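RagB/SusD family nutrient uptake outer membrane protein (Bacteroides thetaiotaomicron, PDB 7KV2) probably binds beta-glucan at the cell surface as a SusD-family lipoprotein of the outer membrane, serving glycan capture and uptake in a gut bacterium. Local coordinates at residues R331-R339 with V432-T440; A425-H433 with E441-E452. All coordinates share one frame; numbering follows the deposited sequence.

Reading from the N terminus, the chain first passes 331-339, a turn leading into helix 337-342, and returns to it 93 residues later with 432-440, the last turn of helix 425-435 and the loop after it; this long excursion is what contact 1 closes. Contact 2 closes a far shorter one, folding 441-452 back onto 425-433 across seven intervening residues. The segments alternate along the chain, so the two contacts cross rather than nest, and both draw on Val-432 and His-433. Two salt bridges join them directly, Arg-338 to Glu-452 and Lys-434 to Glu-441. Helix 425-435 is thereby tied at once to helix 337-342 and to helix 446-456.

Contact 1: residues R331-R339 with V432-T440; sequences RYSNNDTRR and VHKRAGLVT
Thr-337 and Ala-436 join two helix ends: Asp-336 N-caps helix 337-342, while Gly-437 ends helix 425-435 in a Schellman motif, its positive phi (93°) being easy for a residue without a side chain. The main polar link is from backbone to backbone, Thr-337 N to Ala-436 O at 2.7 Å and nearly straight (173°). Nearby, Asn-335 ND2 gives a weak bond to Gly-437 O (3.0 Å), and one water bridges Thr-337 OG1 and Arg-435 O.

The capping carboxylate is also one half of a salt bridge. Asp-336 OD1 accepts from both Arg-338 N and Arg-338 NE, the latter on its syn lone pair, and OD2 takes Arg-338 NH2 at 2.9 Å. A bend at chi3 (-72°) brings NE and NH2 side-on to the carboxylate, and this two-nitrogen grip fixes the rotation of the guanidinium, whose NH1 also reaches Glu-452 and Glu-456 of helix 446-456.

Apolar packing covers that pair. Small enough to fit closely, the Ala-436 methyl sits over one guanidinium face, CB 3.3 Å from Arg-338 NE. Leu-438 divides its branches: CD2 lies against Asp-336 CB (3.8 Å), while CD1 approaches Asp-336 OD2 at 3.6 Å.

Contact 2: residues A425-H433 with E441-E452; sequences AKKYLNLVH and EIEPTLDNIIEE
The His-433 imidazole has Ile-442 over one face, CG1 standing 3.9 Å from the ring centroid and close to the normal, a CH-pi contact. At the ring edge, in its plane, ND1 gives an almost straight bond (171°) to Glu-452 OE1 at 2.7 Å. ND1 meets OE1 from above the carboxylate plane rather than in it; Arg-338 on OE2 would probably favour the anionic form.

The second flat group is the amide of Asn-430, which suits its place by offering a donor and an acceptor to one residue: ND2 meets Ile-442 O (2.8 Å) within the amide plane, and OD1 accepts from Ile-442 N (2.9 Å). ND2 also bonds Lys-426 O, which fixes the amide's rotation.

Between the helices, Leu-429 spreads its methyls, CD2 against Ile-442, Pro-444 and Ile-449, CD1 on Glu-452 CB at 3.7 Å. Lys-426 runs out past the Pro-444 ring, fully extended from its first torsion on (chi1 -176°), to bring NZ within 2.7 Å of Glu-443 OE2, a salt bridge at the more exposed margin.

Pro-444 centres an inverse gamma turn, and Thr-445 N-caps the next helix through OG1. The result is two helices running nearly in the same direction (31°), joined by a loop that turns back along the first, within the helical SusD fold.

Contact 1: residues R331-R339 with V432-T440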
loop_
_atom_site.group_PDB
_atom_site.type_symbol
_atom_site.label_atom_id
_atom_site.label_comp_id
_atom_site.label_asym_id
_atom_site.label_seq_id
_atom_site.Cartn_x
_atom_site.Cartn_y
_atom_site.Cartn_z
ATOM N N ARG A 331 4.768 -10.164 19.362
ATOM C CA ARG A 331 5.560 -8.928 19.609
ATOM C C ARG A 331 4.676 -7.886 20.304
ATOM O O ARG A 331 5.249 -6.988 20.957
ATOM C CB ARG A 331 6.276 -8.461 18.335
ATOM C CG ARG A 331 5.615 -7.370 17.503
ATOM C CD ARG A 331 6.541 -6.788 16.412
ATOM N NE ARG A 331 7.149 -7.861 15.598
ATOM C CZ ARG A 331 6.693 -8.281 14.401
ATOM N NH1 ARG A 331 5.612 -7.744 13.856
ATOM N NH2 ARG A 331 7.323 -9.246 13.752
ATOM N N TYR A 332 3.347 -8.040 20.280
ATOM C CA TYR A 332 2.375 -7.122 20.922
ATOM C C TYR A 332 2.213 -7.403 22.416
ATOM O O TYR A 332 2.089 -8.567 22.811
ATOM C CB TYR A 332 0.983 -7.225 20.273
ATOM C CG TYR A 332 0.947 -6.649 18.880
ATOM C CD1 TYR A 332 0.896 -5.274 18.659
ATOM C CD2 TYR A 332 1.102 -7.477 17.769
ATOM C CE1 TYR A 332 0.905 -4.743 17.364
ATOM C CE2 TYR A 332 1.084 -6.956 16.487
ATOM C CZ TYR A 332 1.020 -5.580 16.270
ATOM O OH TYR A 332 1.090 -5.068 14.980
ATOM N N SER A 333 2.100 -6.331 23.190
ATOM C CA SER A 333 1.543 -6.359 24.565
ATOM C C SER A 333 0.059 -6.773 24.517
ATOM O O SER A 333 -0.632 -6.492 23.517
ATOM C CB SER A 333 1.823 -5.034 25.225
ATOM O OG SER A 333 0.950 -4.797 26.297
ATOM N N ASN A 334 -0.423 -7.499 25.542
ATOM C CA ASN A 334 -1.824 -7.989 25.711
ATOM C C ASN A 334 -2.873 -6.868 25.600
ATOM O O ASN A 334 -4.019 -7.155 25.212
ATOM C CB ASN A 334 -2.065 -8.596 27.111
ATOM C CG ASN A 334 -1.407 -9.939 27.279
ATOM O OD1 ASN A 334 -1.437 -10.769 26.368
ATOM N ND2 ASN A 334 -0.787 -10.144 28.429
ATOM N N ASN A 335 -2.522 -5.656 25.966
ATOM C CA ASN A 335 -3.473 -4.511 25.955
ATOM C C ASN A 335 -3.220 -3.606 24.734
ATOM O O ASN A 335 -3.853 -2.537 24.673
ATOM C CB ASN A 335 -3.354 -3.700 27.237
ATOM C CG ASN A 335 -1.948 -3.177 27.378
ATOM O OD1 ASN A 335 -1.000 -3.922 27.147
ATOM N ND2 ASN A 335 -1.813 -1.918 27.720
ATOM N N ASP A 336 -2.342 -4.001 23.805
ATOM C CA ASP A 336 -2.211 -3.310 22.505
ATOM C C ASP A 336 -3.415 -3.746 21.651
ATOM O O ASP A 336 -3.470 -4.972 21.226
ATOM C CB ASP A 336 -0.859 -3.594 21.859
ATOM C CG ASP A 336 -0.506 -2.656 20.727
ATOM O OD1 ASP A 336 -1.463 -2.259 19.958
ATOM O OD2 ASP A 336 0.703 -2.302 20.612
ATOM N N THR A 337 -4.339 -2.826 21.383
ATOM C CA THR A 337 -5.570 -3.128 20.593
ATOM C C THR A 337 -5.180 -3.555 19.160
ATOM O O THR A 337 -6.027 -4.160 18.453
ATOM C CB THR A 337 -6.547 -1.947 20.561
ATOM O OG1 THR A 337 -5.879 -0.832 19.942
ATOM C CG2 THR A 337 -7.069 -1.625 21.950
ATOM N N ARG A 338 -3.996 -3.153 18.710
ATOM C CA ARG A 338 -3.519 -3.489 17.339
ATOM C C ARG A 338 -3.289 -4.995 17.200
ATOM O O ARG A 338 -3.276 -5.485 16.055
ATOM C CB ARG A 338 -2.274 -2.704 16.976
ATOM C CG ARG A 338 -2.516 -1.210 17.014
ATOM C CD ARG A 338 -1.256 -0.452 16.745
ATOM N NE ARG A 338 -0.336 -0.541 17.898
ATOM C CZ ARG A 338 0.660 0.307 18.144
ATOM N NH1 ARG A 338 0.919 1.322 17.325
ATOM N NH2 ARG A 338 1.386 0.137 19.250
ATOM N N ARG A 339 -3.050 -5.714 18.290
ATOM C CA ARG A 339 -2.694 -7.138 18.187
ATOM C C ARG A 339 -3.892 -7.852 17.551
ATOM O O ARG A 339 -3.701 -8.534 16.533
ATOM C CB ARG A 339 -2.389 -7.777 19.539
ATOM C CG ARG A 339 -1.945 -9.221 19.408
ATOM C CD ARG A 339 -1.569 -9.817 20.752
ATOM N NE ARG A 339 -2.807 -10.101 21.481
ATOM C CZ ARG A 339 -2.844 -10.620 22.693
ATOM N NH1 ARG A 339 -1.714 -10.923 23.296
ATOM N NH2 ARG A 339 -4.003 -10.865 23.288
ATOM N N VAL A 432 0.079 8.092 19.030
ATOM C CA VAL A 432 -0.057 6.785 18.337
ATOM C C VAL A 432 0.044 5.619 19.335
ATOM O O VAL A 432 -0.831 4.690 19.302
ATOM C CB VAL A 432 0.958 6.639 17.187
ATOM C CG1 VAL A 432 0.865 5.259 16.567
ATOM C CG2 VAL A 432 0.745 7.716 16.139
ATOM N N HIS A 433 1.085 5.591 20.176
ATOM C CA HIS A 433 1.333 4.518 21.170
ATOM C C HIS A 433 0.115 4.379 22.087
ATOM O O HIS A 433 -0.376 3.235 22.339
ATOM C CB HIS A 433 2.649 4.878 21.912
ATOM C CG HIS A 433 3.256 3.784 22.714
ATOM N ND1 HIS A 433 4.060 2.823 22.143
ATOM C CD2 HIS A 433 3.231 3.540 24.052
ATOM C CE1 HIS A 433 4.504 2.010 23.087
ATOM N NE2 HIS A 433 3.992 2.411 24.280
ATOM N N LYS A 434 -0.395 5.512 22.558
ATOM C CA LYS A 434 -1.485 5.507 23.569
ATOM C C LYS A 434 -2.832 5.266 22.896
ATOM O O LYS A 434 -3.685 4.695 23.550
ATOM C CB LYS A 434 -1.459 6.775 24.424
ATOM C CG LYS A 434 -0.274 6.794 25.378
ATOM C CD LYS A 434 -0.511 7.637 26.606
ATOM C CE LYS A 434 -0.798 9.067 26.224
ATOM N NZ LYS A 434 -0.482 9.991 27.339
ATOM N N ARG A 435 -2.993 5.608 21.617
ATOM C CA ARG A 435 -4.264 5.317 20.917
ATOM C C ARG A 435 -4.459 3.794 20.929
ATOM O O ARG A 435 -5.589 3.372 21.104
ATOM C CB ARG A 435 -4.283 5.879 19.495
ATOM C CG ARG A 435 -5.606 5.651 18.778
ATOM C CD ARG A 435 -5.585 4.340 17.993
ATOM N NE ARG A 435 -4.713 4.395 16.822
ATOM C CZ ARG A 435 -4.991 4.926 15.624
ATOM N NH1 ARG A 435 -6.131 5.543 15.398
ATOM N NH2 ARG A 435 -4.086 4.887 14.653
ATOM N N ALA A 436 -3.378 3.024 20.838
ATOM C CA ALA A 436 -3.411 1.540 20.820
ATOM C C ALA A 436 -3.696 0.914 22.194
ATOM O O ALA A 436 -3.757 -0.332 22.272
ATOM C CB ALA A 436 -2.122 1.042 20.244
ATOM N N GLY A 437 -3.922 1.718 23.236
ATOM C CA GLY A 437 -4.262 1.214 24.583
ATOM C C GLY A 437 -3.042 1.044 25.482
ATOM O O GLY A 437 -3.221 0.485 26.585
ATOM N N LEU A 438 -1.856 1.485 25.075
ATOM C CA LEU A 438 -0.605 1.214 25.836
ATOM C C LEU A 438 -0.498 2.310 26.904
ATOM O O LEU A 438 -0.754 3.502 26.604
ATOM C CB LEU A 438 0.633 1.180 24.931
ATOM C CG LEU A 438 0.645 0.043 23.902
ATOM C CD1 LEU A 438 1.838 0.134 23.010
ATOM C CD2 LEU A 438 0.618 -1.307 24.575
ATOM N N VAL A 439 -0.195 1.938 28.138
ATOM C CA VAL A 439 -0.189 2.962 29.229
ATOM C C VAL A 439 1.217 3.559 29.342
ATOM O O VAL A 439 1.316 4.730 29.730
ATOM C CB VAL A 439 -0.700 2.401 30.565
ATOM C CG1 VAL A 439 -2.088 1.794 30.426
ATOM C CG2 VAL A 439 0.266 1.422 31.182
ATOM N N THR A 440 2.275 2.814 29.025
ATOM C CA THR A 440 3.669 3.306 29.211
ATOM C C THR A 440 4.032 4.220 28.047
ATOM O O THR A 440 4.009 3.729 26.902
ATOM C CB THR A 440 4.707 2.180 29.318
ATOM O OG1 THR A 440 4.343 1.372 30.426
ATOM C CG2 THR A 440 6.128 2.676 29.487
HETATM O O HOH W 1 -7.434 1.492 20.142
#

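Contact 2: residues A425-H433 with E441-E452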
loop_
_atom_site.group_PDB
_atom_site.type_symbol
_atom_site.label_atom_id
_atom_site.label_comp_id
_atom_site.label_asym_id
_atom_site.label_seq_id
_atom_site.Cartn_x
_atom_site.Cartn_y
_atom_site.Cartn_z
ATOM N N ALA A 425 8.191 15.669 19.245
ATOM C CA ALA A 425 8.332 14.281 18.746
ATOM C C ALA A 425 7.765 13.325 19.783
ATOM O O ALA A 425 7.166 12.298 19.382
ATOM C CB ALA A 425 9.754 13.934 18.454
ATOM N N LYS A 426 7.989 13.600 21.071
ATOM C CA LYS A 426 7.521 12.686 22.120
ATOM C C LYS A 426 5.992 12.670 22.108
ATOM O O LYS A 426 5.400 11.566 22.222
ATOM C CB LYS A 426 8.070 13.063 23.489
ATOM C CG LYS A 426 7.657 12.064 24.556
ATOM C CD LYS A 426 8.444 12.161 25.828
ATOM C CE LYS A 426 7.902 11.217 26.877
ATOM N NZ LYS A 426 8.782 11.213 28.063
ATOM N N LYS A 427 5.361 13.838 21.995
ATOM C CA LYS A 427 3.881 13.901 22.010
ATOM C C LYS A 427 3.343 13.120 20.795
ATOM O O LYS A 427 2.453 12.314 20.975
ATOM C CB LYS A 427 3.374 15.337 21.950
ATOM C CG LYS A 427 1.864 15.478 21.849
ATOM C CD LYS A 427 1.427 16.890 22.133
ATOM C CE LYS A 427 0.247 17.336 21.307
ATOM N NZ LYS A 427 -0.122 18.746 21.611
ATOM N N TYR A 428 3.924 13.348 19.635
ATOM C CA TYR A 428 3.448 12.774 18.363
ATOM C C TYR A 428 3.543 11.255 18.441
ATOM O O TYR A 428 2.547 10.619 18.126
ATOM C CB TYR A 428 4.219 13.356 17.198
ATOM C CG TYR A 428 3.916 14.809 16.949
ATOM C CD1 TYR A 428 2.781 15.416 17.445
ATOM C CD2 TYR A 428 4.746 15.557 16.149
ATOM C CE1 TYR A 428 2.504 16.756 17.181
ATOM C CE2 TYR A 428 4.489 16.893 15.893
ATOM C CZ TYR A 428 3.357 17.489 16.393
ATOM O OH TYR A 428 3.113 18.796 16.083
ATOM N N LEU A 429 4.703 10.720 18.846
ATOM C CA LEU A 429 4.931 9.267 19.033
ATOM C C LEU A 429 3.908 8.676 20.002
ATOM O O LEU A 429 3.297 7.635 19.692
ATOM C CB LEU A 429 6.365 9.044 19.521
ATOM C CG LEU A 429 6.691 7.604 19.875
ATOM C CD1 LEU A 429 6.397 6.672 18.672
ATOM C CD2 LEU A 429 8.142 7.502 20.295
ATOM N N ASN A 430 3.669 9.332 21.130
ATOM C CA ASN A 430 2.835 8.746 22.192
ATOM C C ASN A 430 1.367 8.920 21.848
ATOM O O ASN A 430 0.583 8.148 22.397
ATOM C CB ASN A 430 3.275 9.218 23.579
ATOM C CG ASN A 430 4.564 8.518 23.953
ATOM O OD1 ASN A 430 4.555 7.332 24.303
ATOM N ND2 ASN A 430 5.668 9.215 23.800
ATOM N N LEU A 431 0.983 9.835 20.948
ATOM C CA LEU A 431 -0.456 9.910 20.533
ATOM C C LEU A 431 -0.823 8.580 19.854
ATOM O O LEU A 431 -1.869 7.983 20.185
ATOM C CB LEU A 431 -0.670 11.089 19.594
ATOM C CG LEU A 431 -0.801 12.463 20.258
ATOM C CD1 LEU A 431 -0.882 13.532 19.194
ATOM C CD2 LEU A 431 -2.014 12.511 21.158
ATOM N N VAL A 432 0.079 8.092 19.030
ATOM C CA VAL A 432 -0.057 6.785 18.337
ATOM C C VAL A 432 0.044 5.619 19.335
ATOM O O VAL A 432 -0.831 4.690 19.302
ATOM C CB VAL A 432 0.958 6.639 17.187
ATOM C CG1 VAL A 432 0.865 5.259 16.567
ATOM C CG2 VAL A 432 0.745 7.716 16.139
ATOM N N HIS A 433 1.085 5.591 20.176
ATOM C CA HIS A 433 1.333 4.518 21.170
ATOM C C HIS A 433 0.115 4.379 22.087
ATOM O O HIS A 433 -0.376 3.235 22.339
ATOM C CB HIS A 433 2.649 4.878 21.912
ATOM C CG HIS A 433 3.256 3.784 22.714
ATOM N ND1 HIS A 433 4.060 2.823 22.143
ATOM C CD2 HIS A 433 3.231 3.540 24.052
ATOM C CE1 HIS A 433 4.504 2.010 23.087
ATOM N NE2 HIS A 433 3.992 2.411 24.280
ATOM N N GLU A 441 4.436 5.460 28.323
ATOM C CA GLU A 441 4.982 6.393 27.304
ATOM C C GLU A 441 6.416 5.999 26.974
ATOM O O GLU A 441 7.088 5.374 27.830
ATOM C CB GLU A 441 4.849 7.841 27.739
ATOM C CG GLU A 441 3.404 8.281 27.754
ATOM C CD GLU A 441 3.150 9.687 28.264
ATOM O OE1 GLU A 441 4.139 10.457 28.402
ATOM O OE2 GLU A 441 1.952 9.984 28.538
ATOM N N ILE A 442 6.828 6.239 25.731
ATOM C CA ILE A 442 8.170 5.854 25.231
ATOM C C ILE A 442 8.861 7.103 24.709
ATOM O O ILE A 442 8.187 8.051 24.269
ATOM C CB ILE A 442 8.059 4.727 24.185
ATOM C CG1 ILE A 442 7.037 5.051 23.085
ATOM C CG2 ILE A 442 7.727 3.416 24.889
ATOM C CD1 ILE A 442 7.082 4.084 21.923
ATOM N N GLU A 443 10.186 7.107 24.796
ATOM C CA GLU A 443 11.026 8.230 24.334
ATOM C C GLU A 443 11.093 8.177 22.817
ATOM O O GLU A 443 11.150 7.097 22.237
ATOM C CB GLU A 443 12.444 8.141 24.937
ATOM C CG GLU A 443 12.505 8.443 26.431
ATOM C CD GLU A 443 11.935 9.796 26.847
ATOM O OE1 GLU A 443 12.281 10.799 26.238
ATOM O OE2 GLU A 443 11.125 9.836 27.796
ATOM N N PRO A 444 11.159 9.335 22.134
ATOM C CA PRO A 444 11.243 9.372 20.677
ATOM C C PRO A 444 12.662 9.135 20.147
ATOM O O PRO A 444 13.117 9.915 19.324
ATOM C CB PRO A 444 10.739 10.785 20.368
ATOM C CG PRO A 444 11.296 11.605 21.528
ATOM C CD PRO A 444 11.144 10.686 22.723
ATOM N N THR A 445 13.267 8.006 20.493
ATOM C CA THR A 445 14.467 7.487 19.778
ATOM C C THR A 445 14.051 7.027 18.379
ATOM O O THR A 445 12.864 6.680 18.199
ATOM C CB THR A 445 15.158 6.356 20.535
ATOM O OG1 THR A 445 14.298 5.216 20.551
ATOM C CG2 THR A 445 15.530 6.743 21.954
ATOM N N LEU A 446 14.991 7.003 17.440
ATOM C CA LEU A 446 14.774 6.459 16.080
ATOM C C LEU A 446 14.312 5.016 16.211
ATOM O O LEU A 446 13.318 4.660 15.518
ATOM C CB LEU A 446 16.053 6.523 15.244
ATOM C CG LEU A 446 16.438 7.887 14.693
ATOM C CD1 LEU A 446 17.573 7.731 13.689
ATOM C CD2 LEU A 446 15.261 8.596 14.033
ATOM N N ASP A 447 14.971 4.208 17.046
ATOM C CA ASP A 447 14.578 2.773 17.168
ATOM C C ASP A 447 13.123 2.676 17.644
ATOM O O ASP A 447 12.374 1.837 17.108
ATOM C CB ASP A 447 15.513 1.981 18.081
ATOM C CG ASP A 447 16.857 1.733 17.411
ATOM O OD1 ASP A 447 16.995 2.072 16.227
ATOM O OD2 ASP A 447 17.747 1.263 18.083
ATOM N N ASN A 448 12.746 3.469 18.632
ATOM C CA ASN A 448 11.368 3.446 19.185
ATOM C C ASN A 448 10.363 3.859 18.088
ATOM O O ASN A 448 9.291 3.274 18.045
ATOM C CB ASN A 448 11.201 4.300 20.434
ATOM C CG ASN A 448 11.692 3.602 21.684
ATOM O OD1 ASN A 448 12.138 2.462 21.617
ATOM N ND2 ASN A 448 11.624 4.280 22.820
ATOM N N ILE A 449 10.661 4.885 17.300
ATOM C CA ILE A 449 9.720 5.407 16.271
ATOM C C ILE A 449 9.578 4.355 15.160
ATOM O O ILE A 449 8.434 4.052 14.762
ATOM C CB ILE A 449 10.146 6.784 15.764
ATOM C CG1 ILE A 449 10.158 7.791 16.909
ATOM C CG2 ILE A 449 9.245 7.240 14.624
ATOM C CD1 ILE A 449 10.872 9.078 16.583
ATOM N N ILE A 450 10.687 3.765 14.734
ATOM C CA ILE A 450 10.693 2.738 13.672
ATOM C C ILE A 450 9.908 1.517 14.174
ATOM O O ILE A 450 9.090 0.949 13.388
ATOM C CB ILE A 450 12.129 2.415 13.243
ATOM C CG1 ILE A 450 12.816 3.645 12.646
ATOM C CG2 ILE A 450 12.124 1.233 12.299
ATOM C CD1 ILE A 450 12.075 4.184 11.441
ATOM N N GLU A 451 10.089 1.143 15.431
ATOM C CA GLU A 451 9.320 0.005 15.989
ATOM C C GLU A 451 7.824 0.371 16.119
ATOM O O GLU A 451 6.981 -0.551 15.982
ATOM C CB GLU A 451 9.975 -0.526 17.249
ATOM C CG GLU A 451 9.252 -1.737 17.812
ATOM C CD GLU A 451 9.206 -3.004 16.963
ATOM O OE1 GLU A 451 9.788 -3.077 15.837
ATOM O OE2 GLU A 451 8.597 -3.966 17.463
ATOM N N GLU A 452 7.471 1.628 16.386
ATOM C CA GLU A 452 6.041 2.007 16.479
ATOM C C GLU A 452 5.420 1.868 15.087
ATOM O O GLU A 452 4.317 1.366 15.002
ATOM C CB GLU A 452 5.833 3.419 17.016
ATOM C CG GLU A 452 4.407 3.693 17.446
ATOM C CD GLU A 452 3.999 2.975 18.717
ATOM O OE1 GLU A 452 4.912 2.681 19.556
ATOM O OE2 GLU A 452 2.803 2.624 18.820
#